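Side-chain contact in austinol synthesis protein H (Emericella nidulans FGSC A4, PDB 5X9K), which takes part in the biosynthesis of the fungal meroterpenoids austinol and dehydroaustinol as a homodimeric member of the trt14 isomerase family: residues A[146-150]-A[151-155]. Residues are numbered along the deposited sequence; the frame is centred on the assembly and turned at random.
Sequences QFADS and ATRDA
Asp149, at the N-cap position where strand 141-148 gives way to helix 150-167, takes the hydroxyl of Thr152 on its carboxylate. The Thr152 OG1 to Asp149 OD2 hydrogen bond is short, 2.6 Å, and the hydroxyl sits well above the carboxylate plane, 78° out of it. With chi1 at 51°, OG1 of Thr152 lies between its own backbone N and carbonyl carbon, facing Asp149; the methyl CG2 also lies against Asp149 OD2. The same OG1 is hydrogen-bonded to Thr126, which joins the first turn of helix 150-167 to strand 122-134.

Two i to i+4 backbone bonds open the alpha-helix. Arg153 N donates to Asp149 O at 3.0 Å, almost straight at 169°, and Asp154 N reaches Ser150 O at 2.8 Å.

This strand-to-helix junction lies at the dimer interface. Asp149 OD1 is hydrogen-bonded to Ser64 OG and Ser150 OG, both of the second subunit, so partners from both chains hold the side chain of the buried Asp149. Ser150 OG of the second subunit also accepts the N-H of Ala151.

On the charged side, Arg153 turns back toward the end of the strand. Its chain starts out extended and bends at chi3, bringing the guanidinium round so that NH1 rests 3.6 Å from the methyl CB of Ala148. NH2 comes to 3.3 Å from Ser150 OG, at an angle too poor for a hydrogen bond; both neighbours lie oblique to the guanidinium. Asp154 OD1 meets the edge of the guanidinium in its plane, in a salt bridge 3.4 Å from Arg153 NE with weak hydrogen bonds from NE and NH2.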
ATOM      1  N   GLN A 146      -2.129   4.126   5.393  1.00 13.77           N
ATOM      2  CA  GLN A 146      -2.310   2.702   5.145  1.00 12.26           C
ATOM      3  C   GLN A 146      -2.889   2.490   3.761  1.00 16.16           C
ATOM      4  O   GLN A 146      -3.720   3.273   3.292  1.00 15.47           O
ATOM      5  CB  GLN A 146      -3.192   2.050   6.202  1.00 15.79           C
ATOM      6  CG  GLN A 146      -4.644   2.357   6.108  1.00 21.09           C
ATOM      7  CD  GLN A 146      -5.410   1.644   7.185  1.00 29.27           C
ATOM      8  OE1 GLN A 146      -5.657   0.440   7.089  1.00 29.06           O
ATOM      9  NE2 GLN A 146      -5.767   2.372   8.236  1.00 25.50           N
ATOM     10  N   PHE A 147      -2.394   1.461   3.089  1.00 12.38           N
ATOM     11  CA  PHE A 147      -2.895   1.054   1.784  1.00 13.32           C
ATOM     12  C   PHE A 147      -3.413  -0.350   2.014  1.00 11.27           C
ATOM     13  O   PHE A 147      -2.631  -1.264   2.298  1.00 12.90           O
ATOM     14  CB  PHE A 147      -1.806   1.112   0.712  1.00 13.79           C
ATOM     15  CG  PHE A 147      -2.332   0.987  -0.708  1.00 12.98           C
ATOM     16  CD1 PHE A 147      -2.857  -0.209  -1.164  1.00 14.59           C
ATOM     17  CD2 PHE A 147      -2.267   2.071  -1.581  1.00 14.95           C
ATOM     18  CE1 PHE A 147      -3.327  -0.327  -2.466  1.00 16.46           C
ATOM     19  CE2 PHE A 147      -2.733   1.967  -2.901  1.00 13.78           C
ATOM     20  CZ  PHE A 147      -3.264   0.751  -3.335  1.00 15.67           C
ATOM     21  N   ALA A 148      -4.733  -0.502   1.946  1.00 15.09           N
ATOM     22  CA  ALA A 148      -5.391  -1.715   2.395  1.00 17.08           C
ATOM     23  C   ALA A 148      -5.566  -2.699   1.245  1.00 14.97           C
ATOM     24  O   ALA A 148      -5.505  -2.341   0.063  1.00 14.24           O
ATOM     25  CB  ALA A 148      -6.752  -1.383   3.004  1.00 18.67           C
ATOM     26  N   ASP A 149      -5.749  -3.960   1.623  1.00 13.73           N
ATOM     27  CA  ASP A 149      -6.180  -5.031   0.723  1.00 14.16           C
ATOM     28  C   ASP A 149      -7.703  -4.967   0.696  1.00 12.85           C
ATOM     29  O   ASP A 149      -8.388  -5.563   1.522  1.00 14.53           O
ATOM     30  CB  ASP A 149      -5.650  -6.370   1.224  1.00 12.39           C
ATOM     31  CG  ASP A 149      -6.238  -7.572   0.483  1.00 17.10           C
ATOM     32  OD1 ASP A 149      -6.815  -7.406  -0.607  1.00 15.10           O
ATOM     33  OD2 ASP A 149      -6.100  -8.687   1.008  1.00 16.32           O
ATOM     34  N   SER A 150      -8.243  -4.218  -0.262  1.00 14.49           N
ATOM     35  CA  SER A 150      -9.679  -3.959  -0.255  1.00 15.26           C
ATOM     36  C   SER A 150     -10.496  -5.232  -0.462  1.00 14.32           C
ATOM     37  O   SER A 150     -11.608  -5.345   0.066  1.00 15.00           O
ATOM     38  CB  SER A 150     -10.024  -2.939  -1.339  1.00 15.45           C
ATOM     39  OG  SER A 150      -9.455  -1.673  -1.057  1.00 16.10           O
ATOM     40  N   ALA A 151      -9.991  -6.170  -1.269  1.00 12.97           N
ATOM     41  CA  ALA A 151     -10.728  -7.415  -1.492  1.00 14.35           C
ATOM     42  C   ALA A 151     -11.094  -8.085  -0.169  1.00 17.49           C
ATOM     43  O   ALA A 151     -12.266  -8.378   0.088  1.00 18.31           O
ATOM     44  CB  ALA A 151      -9.908  -8.364  -2.359  1.00 18.62           C
ATOM     45  N   THR A 152     -10.107  -8.308   0.707  1.00 18.56           N
ATOM     46  CA  THR A 152     -10.442  -9.003   1.945  1.00 17.52           C
ATOM     47  C   THR A 152     -11.135  -8.081   2.949  1.00 18.72           C
ATOM     48  O   THR A 152     -12.020  -8.525   3.691  1.00 17.99           O
ATOM     49  CB  THR A 152      -9.189  -9.638   2.559  1.00 20.04           C
ATOM     50  OG1 THR A 152      -8.146  -8.661   2.641  1.00 18.13           O
ATOM     51  CG2 THR A 152      -8.707 -10.796   1.681  1.00 21.16           C
ATOM     52  N   ARG A 153     -10.731  -6.809   3.021  1.00 15.10           N
ATOM     53  CA  ARG A 153     -11.385  -5.887   3.942  1.00 20.76           C
ATOM     54  C   ARG A 153     -12.869  -5.739   3.623  1.00 21.52           C
ATOM     55  O   ARG A 153     -13.715  -5.802   4.524  1.00 18.39           O
ATOM     56  CB  ARG A 153     -10.707  -4.523   3.896  1.00 21.15           C
ATOM     57  CG  ARG A 153     -11.340  -3.498   4.827  1.00 27.05           C
ATOM     58  CD  ARG A 153     -10.825  -2.098   4.513  1.00 30.87           C
ATOM     59  NE  ARG A 153     -11.222  -1.694   3.170  1.00 36.91           N
ATOM     60  CZ  ARG A 153     -10.796  -0.595   2.557  1.00 41.88           C
ATOM     61  NH1 ARG A 153      -9.945   0.224   3.168  1.00 46.14           N
ATOM     62  NH2 ARG A 153     -11.223  -0.322   1.330  1.00 34.94           N
ATOM     63  N   ASP A 154     -13.201  -5.491   2.352  1.00 18.36           N
ATOM     64  CA  ASP A 154     -14.604  -5.296   1.987  1.00 19.07           C
ATOM     65  C   ASP A 154     -15.415  -6.577   2.174  1.00 19.40           C
ATOM     66  O   ASP A 154     -16.586  -6.525   2.569  1.00 22.94           O
ATOM     67  CB  ASP A 154     -14.728  -4.820   0.538  1.00 20.23           C
ATOM     68  CG  ASP A 154     -14.012  -3.499   0.273  1.00 23.30           C
ATOM     69  OD1 ASP A 154     -13.751  -2.728   1.228  1.00 23.83           O
ATOM     70  OD2 ASP A 154     -13.702  -3.242  -0.912  1.00 26.32           O
ATOM     71  N   ALA A 155     -14.817  -7.732   1.871  1.00 18.95           N
ATOM     72  CA  ALA A 155     -15.521  -9.002   2.042  1.00 20.49           C
ATOM     73  C   ALA A 155     -15.887  -9.221   3.503  1.00 23.20           C
ATOM     74  O   ALA A 155     -17.033  -9.551   3.836  1.00 18.57           O
ATOM     75  CB  ALA A 155     -14.661 -10.152   1.520  1.00 20.60           C
TER